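Local coordinates for protein ftsY (Mycoplasma mycoides, PDB 1ZU4) that is a signal recognition particle receptor whose NG portion joins an SRP54-type helical bundle to a G domain of the P-loop NTPase class, at residues L60-T65 with A77-S81; K56-L60 with L82-D88. Residue numbers count along the deposited sequence, not the author numbering.

In the fold
Helices 51-64 and 71-87 illustrate how one helix pair can change its chemistry along its length. Both interactions join this same pair, share Leu-60, and have centres about 8 Å apart; along the chain, interaction 1 falls within the span that interaction 2 brackets. Interaction 1 is the more buried, with small residues packed beneath a salt bridge at the exposed margin. Interaction 2, nearer the centre of the chain, is partly buried and apolar at heart, with no hydrogen bond between its segments. The two merge where Leu-78 CD1 packs 3.7 Å from Val-57 CG1, and where Lys-64 NZ probably hydrogen-bonds Gln-84 OE1 at 2.7 Å.

Interaction 1 of 2, residues L60-T65 with A77-S81; sequences LVRKKT and ALVES
Consecutive helices of the SRP54-type helical bundle pack here in a broadly antiparallel way: the axes of 60-64 and 77-81 approach to 8.8 Å, with 131° between their N-to-C directions. Small residues permit the close fit, the CA atoms of Val-61 and Ala-77 lying 5.4 Å apart and those of Leu-60 and Ser-81 5.5 Å. Ser-81, in the m rotamer, turns its hydroxyl back on its own helix, OG donating to Ala-77 O at 2.8 Å. With that bond made, Ser-81 OG packs 3.3 Å from Leu-60 CB and 3.5 Å from Val-61 CG2. Val-61, with chi1 t, also sets CG2 4.0 Å from Leu-78 CD1 and CG1 4.3 Å from Ala-77 CB; Phe-37 of helix 34-46 packs against Val-61 as well. Thr-65 has left helical backbone angles (-129/168), yet its OG1 still donates to Val-61 O at 2.6 Å, and its CG2 meets Ala-77 CB at 3.5 Å. Lys-64 closes the exposed margin. Its chain, m-t-t-m, runs across the gap, with CD 3.9 Å from Ala-77 O and CE 3.3 Å from Ser-81 OG. The ammonium forms a hydrogen-bonded salt bridge, Lys-64 NZ to Glu-80 OE2, at 2.6 Å.

Interaction 2 of 2, residues K56-L60 with L82-D88; sequences KVSNL and LYQAYTD
Val-57 packs on Ala-85 and Leu-82, residues about one helical turn apart: its CG2 rests 3.5 Å from Ala-85 CB, while its CG1 is 4.0 Å from Leu-82 CD2. Its t rotamer (chi1 170°) directs CG2 to Ala-85 and CG1 to Leu-82. The backbones are helical at 56-60 and 82-87, crossing at 127° with axes 9.0 Å apart at closest approach, and the nearest CA atoms, those of Val-57 and Leu-82, are 6.0 Å apart. Leu-82 points its CA-to-CB bond away, but its m,t side chain brings the tip back. Leu-60, also m,t, lies alongside, its CD1 4.2 Å from the backbone atom Ala-85 N and its CD2 3.8 Å from Gln-84 OE1, an oxygen whose hydrogen-bond partner is Lys-64. Lys-56 shows how a long side chain can contribute its methylenes: CD lies 3.9 Å from Ala-85 CA and CE 3.2 Å from Asp-88 OD2, but NZ stays 4.5 Å from Asp-88 OD2, too far for a salt bridge. Asp-88 is where the chain leaves helical angles. Around this helix crossing, Leu-44 of helix 34-46 packs on Val-57, Ile-305 of helix 301-308 touches Leu-82, and Tyr-86 OH hydrogen-bonds Ile-284 N, tying helix 71-87 to strand 284-288 of the G-domain sheet.

Interaction 1 of 2, residues L60-T65 with A77-S81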
loop_
_atom_site.group_PDB
_atom_site.type_symbol
_atom_site.label_atom_id
_atom_site.label_comp_id
_atom_site.label_asym_id
_atom_site.label_seq_id
_atom_site.Cartn_x
_atom_site.Cartn_y
_atom_site.Cartn_z
ATOM N N LEU A 60 -7.906 -13.192 20.464
ATOM C CA LEU A 60 -6.522 -13.052 20.906
ATOM C C LEU A 60 -6.318 -12.300 22.234
ATOM O O LEU A 60 -5.581 -12.768 23.099
ATOM C CB LEU A 60 -5.698 -12.408 19.799
ATOM C CG LEU A 60 -5.283 -13.383 18.688
ATOM C CD1 LEU A 60 -4.768 -12.594 17.498
ATOM C CD2 LEU A 60 -4.267 -14.444 19.210
ATOM N N VAL A 61 -6.950 -11.128 22.382
ATOM C CA VAL A 61 -6.890 -10.378 23.649
ATOM C C VAL A 61 -7.501 -11.250 24.786
ATOM O O VAL A 61 -6.929 -11.389 25.855
ATOM C CB VAL A 61 -7.656 -9.053 23.583
ATOM C CG1 VAL A 61 -7.721 -8.408 24.990
ATOM C CG2 VAL A 61 -6.989 -8.057 22.596
ATOM N N ARG A 62 -8.617 -11.905 24.502
ATOM C CA ARG A 62 -9.264 -12.757 25.497
ATOM C C ARG A 62 -8.353 -13.923 25.888
ATOM O O ARG A 62 -8.285 -14.312 27.044
ATOM C CB ARG A 62 -10.654 -13.185 24.984
ATOM C CG ARG A 62 -11.197 -14.337 25.778
ATOM C CD ARG A 62 -12.685 -14.358 25.962
ATOM N NE ARG A 62 -13.581 -13.643 25.044
ATOM C CZ ARG A 62 -14.773 -13.219 25.474
ATOM N NH1 ARG A 62 -15.078 -13.408 26.745
ATOM N NH2 ARG A 62 -15.648 -12.598 24.678
ATOM N N LYS A 63 -7.593 -14.442 24.930
ATOM C CA LYS A 63 -6.674 -15.532 25.204
ATOM C C LYS A 63 -5.482 -15.137 26.074
ATOM O O LYS A 63 -5.037 -15.913 26.920
ATOM C CB LYS A 63 -6.167 -16.110 23.891
ATOM C CG LYS A 63 -5.529 -17.470 24.095
ATOM C CD LYS A 63 -5.938 -18.403 22.968
ATOM C CE LYS A 63 -4.986 -18.230 21.811
ATOM N NZ LYS A 63 -3.625 -18.678 22.253
ATOM N N LYS A 64 -4.969 -13.933 25.837
ATOM C CA LYS A 64 -3.781 -13.383 26.517
ATOM C C LYS A 64 -4.068 -12.875 27.933
ATOM O O LYS A 64 -3.155 -12.542 28.707
ATOM C CB LYS A 64 -3.239 -12.230 25.662
ATOM C CG LYS A 64 -2.577 -12.698 24.393
ATOM C CD LYS A 64 -2.427 -11.629 23.329
ATOM C CE LYS A 64 -2.247 -12.301 21.960
ATOM N NZ LYS A 64 -0.876 -12.915 21.799
ATOM N N THR A 65 -5.330 -12.766 28.304
ATOM C CA THR A 65 -5.592 -11.962 29.501
ATOM C C THR A 65 -6.464 -12.707 30.509
ATOM O O THR A 65 -7.067 -13.682 30.165
ATOM C CB THR A 65 -6.316 -10.643 29.146
ATOM O OG1 THR A 65 -7.483 -10.931 28.403
ATOM C CG2 THR A 65 -5.447 -9.695 28.277
ATOM N N ALA A 77 -1.794 -6.346 25.513
ATOM C CA ALA A 77 -2.481 -7.483 24.904
ATOM C C ALA A 77 -3.079 -7.121 23.553
ATOM O O ALA A 77 -2.897 -7.843 22.562
ATOM C CB ALA A 77 -3.579 -8.025 25.887
ATOM N N LEU A 78 -3.761 -5.974 23.526
ATOM C CA LEU A 78 -4.404 -5.487 22.339
ATOM C C LEU A 78 -3.374 -5.155 21.254
ATOM O O LEU A 78 -3.560 -5.538 20.099
ATOM C CB LEU A 78 -5.248 -4.264 22.687
ATOM C CG LEU A 78 -5.939 -3.555 21.542
ATOM C CD1 LEU A 78 -6.796 -4.547 20.713
ATOM C CD2 LEU A 78 -6.748 -2.375 22.095
ATOM N N VAL A 79 -2.281 -4.480 21.629
ATOM C CA VAL A 79 -1.208 -4.120 20.682
ATOM C C VAL A 79 -0.656 -5.395 20.006
ATOM O O VAL A 79 -0.557 -5.456 18.804
ATOM C CB VAL A 79 -0.078 -3.274 21.354
ATOM C CG1 VAL A 79 1.081 -3.069 20.397
ATOM C CG2 VAL A 79 -0.604 -1.899 21.803
ATOM N N GLU A 80 -0.368 -6.408 20.812
ATOM C CA GLU A 80 0.131 -7.684 20.354
ATOM C C GLU A 80 -0.875 -8.427 19.496
ATOM O O GLU A 80 -0.501 -9.012 18.497
ATOM C CB GLU A 80 0.559 -8.539 21.567
ATOM C CG GLU A 80 1.045 -9.931 21.218
ATOM C CD GLU A 80 1.636 -10.631 22.454
ATOM O OE1 GLU A 80 2.594 -10.087 23.046
ATOM O OE2 GLU A 80 1.129 -11.706 22.836
ATOM N N SER A 81 -2.152 -8.373 19.869
ATOM C CA SER A 81 -3.221 -9.058 19.115
ATOM C C SER A 81 -3.503 -8.424 17.762
ATOM O O SER A 81 -3.935 -9.118 16.839
ATOM C CB SER A 81 -4.528 -9.148 19.928
ATOM O OG SER A 81 -4.319 -9.800 21.215
#

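Interaction 2 of 2, residues K56-L60 with L82-D88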
loop_
_atom_site.group_PDB
_atom_site.type_symbol
_atom_site.label_atom_id
_atom_site.label_comp_id
_atom_site.label_asym_id
_atom_site.label_seq_id
_atom_site.Cartn_x
_atom_site.Cartn_y
_atom_site.Cartn_z
ATOM N N LYS A 56 -11.228 -11.947 15.411
ATOM C CA LYS A 56 -9.877 -12.492 15.602
ATOM C C LYS A 56 -9.075 -11.714 16.673
ATOM O O LYS A 56 -8.431 -12.315 17.520
ATOM C CB LYS A 56 -9.118 -12.534 14.263
ATOM C CG LYS A 56 -7.812 -13.340 14.333
ATOM C CD LYS A 56 -6.998 -13.324 13.023
ATOM C CE LYS A 56 -7.474 -14.399 12.050
ATOM N NZ LYS A 56 -8.758 -13.975 11.418
ATOM N N VAL A 57 -9.152 -10.386 16.665
ATOM C CA VAL A 57 -8.403 -9.566 17.642
ATOM C C VAL A 57 -8.971 -9.736 19.062
ATOM O O VAL A 57 -8.227 -9.925 20.019
ATOM C CB VAL A 57 -8.333 -8.081 17.194
ATOM C CG1 VAL A 57 -7.777 -7.179 18.323
ATOM C CG2 VAL A 57 -7.407 -7.957 15.986
ATOM N N SER A 58 -10.290 -9.647 19.193
ATOM C CA SER A 58 -10.947 -9.878 20.490
ATOM C C SER A 58 -10.583 -11.243 21.069
ATOM O O SER A 58 -10.272 -11.337 22.267
ATOM C CB SER A 58 -12.460 -9.780 20.349
ATOM O OG SER A 58 -13.076 -9.776 21.643
ATOM N N ASN A 59 -10.602 -12.285 20.240
ATOM C CA ASN A 59 -10.263 -13.646 20.735
ATOM C C ASN A 59 -8.838 -13.766 21.225
ATOM O O ASN A 59 -8.590 -14.349 22.272
ATOM C CB ASN A 59 -10.551 -14.724 19.698
ATOM C CG ASN A 59 -12.024 -15.009 19.559
ATOM O OD1 ASN A 59 -12.464 -15.550 18.536
ATOM N ND2 ASN A 59 -12.804 -14.623 20.558
ATOM N N LEU A 60 -7.906 -13.192 20.464
ATOM C CA LEU A 60 -6.522 -13.052 20.906
ATOM C C LEU A 60 -6.318 -12.300 22.234
ATOM O O LEU A 60 -5.581 -12.768 23.099
ATOM C CB LEU A 60 -5.698 -12.408 19.799
ATOM C CG LEU A 60 -5.283 -13.383 18.688
ATOM C CD1 LEU A 60 -4.768 -12.594 17.498
ATOM C CD2 LEU A 60 -4.267 -14.444 19.210
ATOM N N LEU A 82 -3.277 -7.112 17.650
ATOM C CA LEU A 82 -3.468 -6.388 16.379
ATOM C C LEU A 82 -2.402 -6.839 15.393
ATOM O O LEU A 82 -2.712 -7.217 14.264
ATOM C CB LEU A 82 -3.400 -4.881 16.595
ATOM C CG LEU A 82 -4.614 -4.239 17.299
ATOM C CD1 LEU A 82 -4.241 -2.861 17.807
ATOM C CD2 LEU A 82 -5.929 -4.174 16.447
ATOM N N TYR A 83 -1.150 -6.805 15.846
ATOM C CA TYR A 83 -0.030 -7.289 15.077
ATOM C C TYR A 83 -0.216 -8.749 14.674
ATOM O O TYR A 83 0.023 -9.120 13.497
ATOM C CB TYR A 83 1.252 -7.105 15.909
ATOM C CG TYR A 83 2.429 -7.810 15.356
ATOM C CD1 TYR A 83 3.265 -7.183 14.414
ATOM C CD2 TYR A 83 2.706 -9.116 15.742
ATOM C CE1 TYR A 83 4.331 -7.820 13.910
ATOM C CE2 TYR A 83 3.759 -9.789 15.202
ATOM C CZ TYR A 83 4.586 -9.118 14.311
ATOM O OH TYR A 83 5.631 -9.766 13.780
ATOM N N GLN A 84 -0.580 -9.609 15.637
ATOM C CA GLN A 84 -0.801 -11.061 15.327
ATOM C C GLN A 84 -1.943 -11.348 14.329
ATOM O O GLN A 84 -1.870 -12.288 13.506
ATOM C CB GLN A 84 -0.949 -11.883 16.618
ATOM C CG GLN A 84 0.353 -11.854 17.414
ATOM C CD GLN A 84 0.359 -12.793 18.603
ATOM O OE1 GLN A 84 -0.684 -13.185 19.122
ATOM N NE2 GLN A 84 1.552 -13.129 19.052
ATOM N N ALA A 85 -2.983 -10.513 14.378
ATOM C CA ALA A 85 -4.139 -10.670 13.497
ATOM C C ALA A 85 -3.701 -10.492 12.044
ATOM O O ALA A 85 -4.130 -11.229 11.148
ATOM C CB ALA A 85 -5.205 -9.670 13.855
ATOM N N TYR A 86 -2.842 -9.510 11.830
ATOM C CA TYR A 86 -2.263 -9.243 10.519
ATOM C C TYR A 86 -1.259 -10.311 10.135
ATOM O O TYR A 86 -1.272 -10.789 9.001
ATOM C CB TYR A 86 -1.574 -7.881 10.515
ATOM C CG TYR A 86 -1.087 -7.430 9.161
ATOM C CD1 TYR A 86 -1.911 -6.641 8.359
ATOM C CD2 TYR A 86 0.175 -7.832 8.655
ATOM C CE1 TYR A 86 -1.507 -6.212 7.112
ATOM C CE2 TYR A 86 0.603 -7.412 7.356
ATOM C CZ TYR A 86 -0.255 -6.584 6.618
ATOM O OH TYR A 86 0.062 -6.121 5.371
ATOM N N THR A 87 -0.381 -10.680 11.062
ATOM C CA THR A 87 0.708 -11.597 10.712
ATOM C C THR A 87 0.262 -13.074 10.668
ATOM O O THR A 87 1.053 -13.920 10.307
ATOM C CB THR A 87 1.913 -11.453 11.681
ATOM O OG1 THR A 87 1.441 -11.624 13.022
ATOM C CG2 THR A 87 2.559 -10.092 11.567
ATOM N N ASP A 88 -0.978 -13.378 11.074
ATOM C CA ASP A 88 -1.573 -14.716 10.939
ATOM C C ASP A 88 -1.927 -14.977 9.462
ATOM O O ASP A 88 -3.007 -14.617 8.965
ATOM C CB ASP A 88 -2.802 -14.867 11.868
ATOM C CG ASP A 88 -3.563 -16.190 11.664
ATOM O OD1 ASP A 88 -2.906 -17.245 11.464
ATOM O OD2 ASP A 88 -4.819 -16.165 11.703
#